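Local atomic coordinates of 2'-5' RNA Ligase (Thermus thermophilus, PDB entry 1IUH), a protein that belongs to the LigT-like phosphoesterase family of the 2H clan, with a two-lobed alpha-beta fold built on curved antiparallel sheet. Residues A[53-58]-A[110-115]; A[115-118]-A[122-125]. All blocks are in the same frame, centred on the assembly; numbering follows the deposited sequence.

Interaction 1 of 2, residues A[53-58]-A[110-115]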
loop_
_atom_site.group_PDB
_atom_site.type_symbol
_atom_site.label_atom_id
_atom_site.label_comp_id
_atom_site.label_asym_id
_atom_site.label_seq_id
_atom_site.Cartn_x
_atom_site.Cartn_y
_atom_site.Cartn_z
ATOM N N LEU A 53 10.586 8.457 -14.480
ATOM C CA LEU A 53 9.135 8.288 -14.651
ATOM C C LEU A 53 8.685 7.296 -15.712
ATOM O O LEU A 53 7.899 6.391 -15.452
ATOM C CB LEU A 53 8.475 9.605 -14.990
ATOM C CG LEU A 53 7.747 10.337 -13.898
ATOM C CD1 LEU A 53 8.142 9.739 -12.572
ATOM C CD2 LEU A 53 8.084 11.839 -13.952
ATOM N N PRO A 54 9.158 7.493 -16.935
ATOM C CA PRO A 54 8.810 6.618 -18.054
ATOM C C PRO A 54 9.044 5.144 -17.744
ATOM O O PRO A 54 8.262 4.275 -18.170
ATOM C CB PRO A 54 9.741 7.104 -19.181
ATOM C CG PRO A 54 9.988 8.511 -18.820
ATOM C CD PRO A 54 10.174 8.485 -17.334
ATOM N N ASP A 55 10.162 4.870 -17.079
ATOM C CA ASP A 55 10.547 3.509 -16.694
ATOM C C ASP A 55 9.588 2.977 -15.673
ATOM O O ASP A 55 9.114 1.871 -15.803
ATOM C CB ASP A 55 11.976 3.493 -16.149
ATOM C CG ASP A 55 12.989 3.912 -17.192
ATOM O OD1 ASP A 55 13.060 3.206 -18.213
ATOM O OD2 ASP A 55 13.681 4.930 -17.029
ATOM N N TYR A 56 9.267 3.742 -14.653
ATOM C CA TYR A 56 8.253 3.224 -13.742
ATOM C C TYR A 56 6.870 3.032 -14.448
ATOM O O TYR A 56 6.121 2.088 -14.158
ATOM C CB TYR A 56 8.171 4.141 -12.529
ATOM C CG TYR A 56 9.513 4.122 -11.795
ATOM C CD1 TYR A 56 10.204 5.318 -11.501
ATOM C CD2 TYR A 56 10.086 2.909 -11.418
ATOM C CE1 TYR A 56 11.402 5.303 -10.866
ATOM C CE2 TYR A 56 11.275 2.868 -10.784
ATOM C CZ TYR A 56 11.955 4.057 -10.495
ATOM O OH TYR A 56 13.168 4.009 -9.816
ATOM N N LEU A 57 6.556 3.907 -15.396
ATOM C CA LEU A 57 5.316 3.811 -16.174
ATOM C C LEU A 57 5.338 2.573 -17.033
ATOM O O LEU A 57 4.353 1.802 -17.059
ATOM C CB LEU A 57 5.108 5.067 -17.061
ATOM C CG LEU A 57 4.728 6.330 -16.242
ATOM C CD1 LEU A 57 4.729 7.601 -17.110
ATOM C CD2 LEU A 57 3.331 6.155 -15.583
ATOM N N ALA A 58 6.456 2.342 -17.708
ATOM C CA ALA A 58 6.539 1.191 -18.592
ATOM C C ALA A 58 6.483 -0.134 -17.783
ATOM O O ALA A 58 5.827 -1.144 -18.154
ATOM C CB ALA A 58 7.808 1.310 -19.423
ATOM N N GLU A 110 15.048 -3.547 -10.169
ATOM C CA GLU A 110 16.440 -3.978 -10.094
ATOM C C GLU A 110 17.108 -3.867 -11.485
ATOM O O GLU A 110 18.213 -3.311 -11.631
ATOM C CB GLU A 110 16.501 -5.400 -9.563
ATOM C CG GLU A 110 15.990 -5.500 -8.117
ATOM C CD GLU A 110 15.963 -6.897 -7.612
ATOM O OE1 GLU A 110 15.512 -7.789 -8.341
ATOM O OE2 GLU A 110 16.382 -7.126 -6.473
ATOM N N GLU A 111 16.427 -4.380 -12.506
ATOM C CA GLU A 111 16.970 -4.304 -13.858
ATOM C C GLU A 111 17.344 -2.877 -14.140
ATOM O O GLU A 111 18.413 -2.572 -14.670
ATOM C CB GLU A 111 15.932 -4.735 -14.890
ATOM C CG GLU A 111 16.301 -4.305 -16.271
ATOM C CD GLU A 111 15.835 -5.279 -17.382
ATOM O OE1 GLU A 111 16.150 -6.496 -17.271
ATOM O OE2 GLU A 111 15.184 -4.833 -18.371
ATOM N N LEU A 112 16.485 -1.965 -13.743
ATOM C CA LEU A 112 16.760 -0.587 -14.055
ATOM C C LEU A 112 17.760 0.088 -13.159
ATOM O O LEU A 112 18.436 1.009 -13.560
ATOM C CB LEU A 112 15.470 0.207 -13.999
ATOM C CG LEU A 112 15.743 1.707 -14.065
ATOM C CD1 LEU A 112 15.448 2.208 -15.489
ATOM C CD2 LEU A 112 14.889 2.412 -13.055
ATOM N N LEU A 113 17.857 -0.329 -11.915
ATOM C CA LEU A 113 18.770 0.383 -11.064
ATOM C C LEU A 113 20.037 -0.377 -10.697
ATOM O O LEU A 113 21.051 0.236 -10.375
ATOM C CB LEU A 113 18.033 0.786 -9.820
ATOM C CG LEU A 113 17.442 2.189 -9.655
ATOM C CD1 LEU A 113 16.977 2.723 -10.919
ATOM C CD2 LEU A 113 16.329 2.162 -8.574
ATOM N N GLY A 114 19.992 -1.700 -10.807
ATOM C CA GLY A 114 21.105 -2.501 -10.392
ATOM C C GLY A 114 21.301 -2.223 -8.897
ATOM O O GLY A 114 20.389 -1.942 -8.128
ATOM N N GLU A 115 22.540 -2.285 -8.496
ATOM C CA GLU A 115 22.971 -2.040 -7.167
ATOM C C GLU A 115 22.286 -0.845 -6.491
ATOM O O GLU A 115 22.012 -0.863 -5.286
ATOM C CB GLU A 115 24.483 -1.904 -7.302
ATOM C CG GLU A 115 25.209 -1.195 -6.243
ATOM C CD GLU A 115 25.142 0.295 -6.373
ATOM O OE1 GLU A 115 24.834 0.912 -5.362
ATOM O OE2 GLU A 115 25.410 0.862 -7.440
#
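Tyr56 OH hydrogen-bonds Glu52 OE1, one turn earlier in the chain, and is also approached by methyl groups of Leu112 and Leu113. Leu113 CD2 lies 3.9 Å from Tyr56 OH, and Leu112 CD2 reaches the same oxygen at 4.0 Å. The hydroxyl thus bonds to the residue just ahead of its helix, and only the hydroxyl end of the ring, OH and CZ, comes near the leucines: Leu112 CD2 also approaches Tyr56 CZ, at 4.2 Å, obliquely to the ring. Because CG is anti to the carbonyl carbon (chi1 -63°), the ring extends past its own backbone and its far end comes closest to the partner. Leu112 reaches across from the other helix, with CG anti to the backbone N (chi1 169°), and its two branches divide the labour. While CD2 attends to the tyrosine, CD1 rests over the flat face of the Asp55 carboxylate, 3.4 Å from Asp55 CG and almost directly above it. Nothing polar links the pair; the carboxylate simply lies beneath a methyl, with the two side chains crossing nearly at right angles. Leu3 of strand 2-8 and Leu159 of strand 150-164 also touch Tyr56, while Leu113 packs on Arg48 and Ile120. Gly114, at positive phi, ends the helical course immediately beyond the two leucines. Such contact through a few side-chain ends, with the backbones well apart (Asp55 CA to Leu112 CA 7.9 Å), is helix-end packing: the first turn of helix 53-66 meets the last turn of helix 96-113 in the LigT-like alpha-beta fold.

Interaction 2 of 2, residues A[115-118]-A[122-125]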
loop_
_atom_site.group_PDB
_atom_site.type_symbol
_atom_site.label_atom_id
_atom_site.label_comp_id
_atom_site.label_asym_id
_atom_site.label_seq_id
_atom_site.Cartn_x
_atom_site.Cartn_y
_atom_site.Cartn_z
ATOM N N GLU A 115 22.540 -2.285 -8.496
ATOM C CA GLU A 115 22.971 -2.040 -7.167
ATOM C C GLU A 115 22.286 -0.845 -6.491
ATOM O O GLU A 115 22.012 -0.863 -5.286
ATOM C CB GLU A 115 24.483 -1.904 -7.302
ATOM C CG GLU A 115 25.209 -1.195 -6.243
ATOM C CD GLU A 115 25.142 0.295 -6.373
ATOM O OE1 GLU A 115 24.834 0.912 -5.362
ATOM O OE2 GLU A 115 25.410 0.862 -7.440
ATOM N N GLU A 116 21.978 0.203 -7.237
ATOM C CA GLU A 116 21.330 1.384 -6.640
ATOM C C GLU A 116 19.958 1.086 -5.985
ATOM O O GLU A 116 19.510 1.813 -5.143
ATOM C CB GLU A 116 21.109 2.444 -7.696
ATOM C CG GLU A 116 22.364 3.148 -8.250
ATOM C CD GLU A 116 22.014 3.963 -9.524
ATOM O OE1 GLU A 116 21.486 5.109 -9.348
ATOM O OE2 GLU A 116 22.221 3.443 -10.678
ATOM N N ALA A 117 19.286 0.018 -6.363
ATOM C CA ALA A 117 17.980 -0.235 -5.786
ATOM C C ALA A 117 18.021 -0.543 -4.293
ATOM O O ALA A 117 16.969 -0.502 -3.608
ATOM C CB ALA A 117 17.257 -1.377 -6.550
ATOM N N VAL A 118 19.222 -0.833 -3.783
ATOM C CA VAL A 118 19.337 -1.212 -2.382
ATOM C C VAL A 118 19.244 -0.045 -1.488
ATOM O O VAL A 118 18.874 -0.173 -0.327
ATOM C CB VAL A 118 20.659 -2.068 -2.081
ATOM C CG1 VAL A 118 20.708 -3.240 -3.116
ATOM C CG2 VAL A 118 21.961 -1.180 -2.060
ATOM N N GLY A 122 13.707 1.121 2.864
ATOM C CA GLY A 122 12.966 -0.068 3.183
ATOM C C GLY A 122 12.933 -1.115 2.115
ATOM O O GLY A 122 12.027 -1.918 2.095
ATOM N N TRP A 123 13.927 -1.130 1.249
ATOM C CA TRP A 123 13.983 -2.078 0.152
ATOM C C TRP A 123 14.159 -3.535 0.550
ATOM O O TRP A 123 13.778 -4.437 -0.160
ATOM C CB TRP A 123 15.142 -1.660 -0.777
ATOM C CG TRP A 123 15.424 -2.643 -1.931
ATOM C CD1 TRP A 123 16.320 -3.669 -1.936
ATOM C CD2 TRP A 123 14.764 -2.687 -3.211
ATOM N NE1 TRP A 123 16.257 -4.353 -3.129
ATOM C CE2 TRP A 123 15.311 -3.761 -3.927
ATOM C CE3 TRP A 123 13.772 -1.910 -3.815
ATOM C CZ2 TRP A 123 14.911 -4.073 -5.204
ATOM C CZ3 TRP A 123 13.373 -2.217 -5.082
ATOM C CH2 TRP A 123 13.945 -3.283 -5.765
ATOM N N ASP A 124 14.755 -3.717 1.712
ATOM C CA ASP A 124 15.142 -4.982 2.281
ATOM C C ASP A 124 14.027 -5.634 3.092
ATOM O O ASP A 124 14.103 -6.815 3.404
ATOM C CB ASP A 124 16.399 -4.674 3.132
ATOM C CG ASP A 124 17.139 -3.338 2.632
ATOM O OD1 ASP A 124 18.062 -3.439 1.770
ATOM O OD2 ASP A 124 16.764 -2.190 3.057
ATOM N N LYS A 125 12.996 -4.860 3.424
ATOM C CA LYS A 125 11.874 -5.367 4.172
ATOM C C LYS A 125 11.166 -6.342 3.280
ATOM O O LYS A 125 11.088 -6.166 2.060
ATOM C CB LYS A 125 10.883 -4.259 4.532
ATOM C CG LYS A 125 11.355 -3.242 5.575
ATOM C CD LYS A 125 10.189 -2.342 5.977
ATOM C CE LYS A 125 10.635 -1.000 6.641
ATOM N NZ LYS A 125 9.582 0.108 6.477
#
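With CG anti to the backbone N (chi1 175°) and the indole plane turned about square to the plane of CA, CB and CG (chi2 -93°), Trp123 spreads one ring face toward Ala117. The result is a CH-pi contact within the loop that joins helix 96-113 to strand 130-136, a short-range example in which one aromatic face packs on an earlier part of the same loop. Ala117 CB stands over the six-membered ring, 3.9 Å from its centroid and only 15° off the normal. The same face receives the carbonyl of Ala117: its O hovers 3.0 Å above the plane, displaced toward the rim, and comes within 3.1 Å of Trp123 CG. A methyl and a carbonyl oxygen of one residue therefore share the indole, the former over the benzene part, the latter above the CG-CD2 bond of the five-membered ring. Val118 continues the cover with its backbone, CA lying 3.9 Å from Trp123 CD1, while its own side chain points away. Residues 115-118 keep helical backbone angles, and Val118 N bonds to Glu115 O; this coil presents Ala117 to the ring. Across from it, Gly122 to Lys125 form a type I beta turn, closed by a weak bond, that carries the tryptophan at its second position. Arg106 and Val109 of helix 96-113 also touch the indole. At the edge of the contact, Asp124 OD1 stops 4.0 Å from Val118 O, with no bond between the two oxygens.

In the fold
Interactions 1 and 2 follow one another along the chain and share Glu115: the first uses the last turn of helix 96-113, the second the loop that leaves it. Their centres are about 13 Å apart, on the same side of the chain's centre, at about 19 and 17 Å from it. Glu110 couples them directly, for its CG packs on Trp123 CZ2 at 3.4 Å, so the helix that meets 53-58 through Leu112 and Leu113 also touches the indole of interaction 2. Glu115 adds a salt bridge to Arg119, in the short link between the segments of interaction 2. Together, the contacts illustrate how one helix end can serve a neighbouring helix and its own outgoing loop.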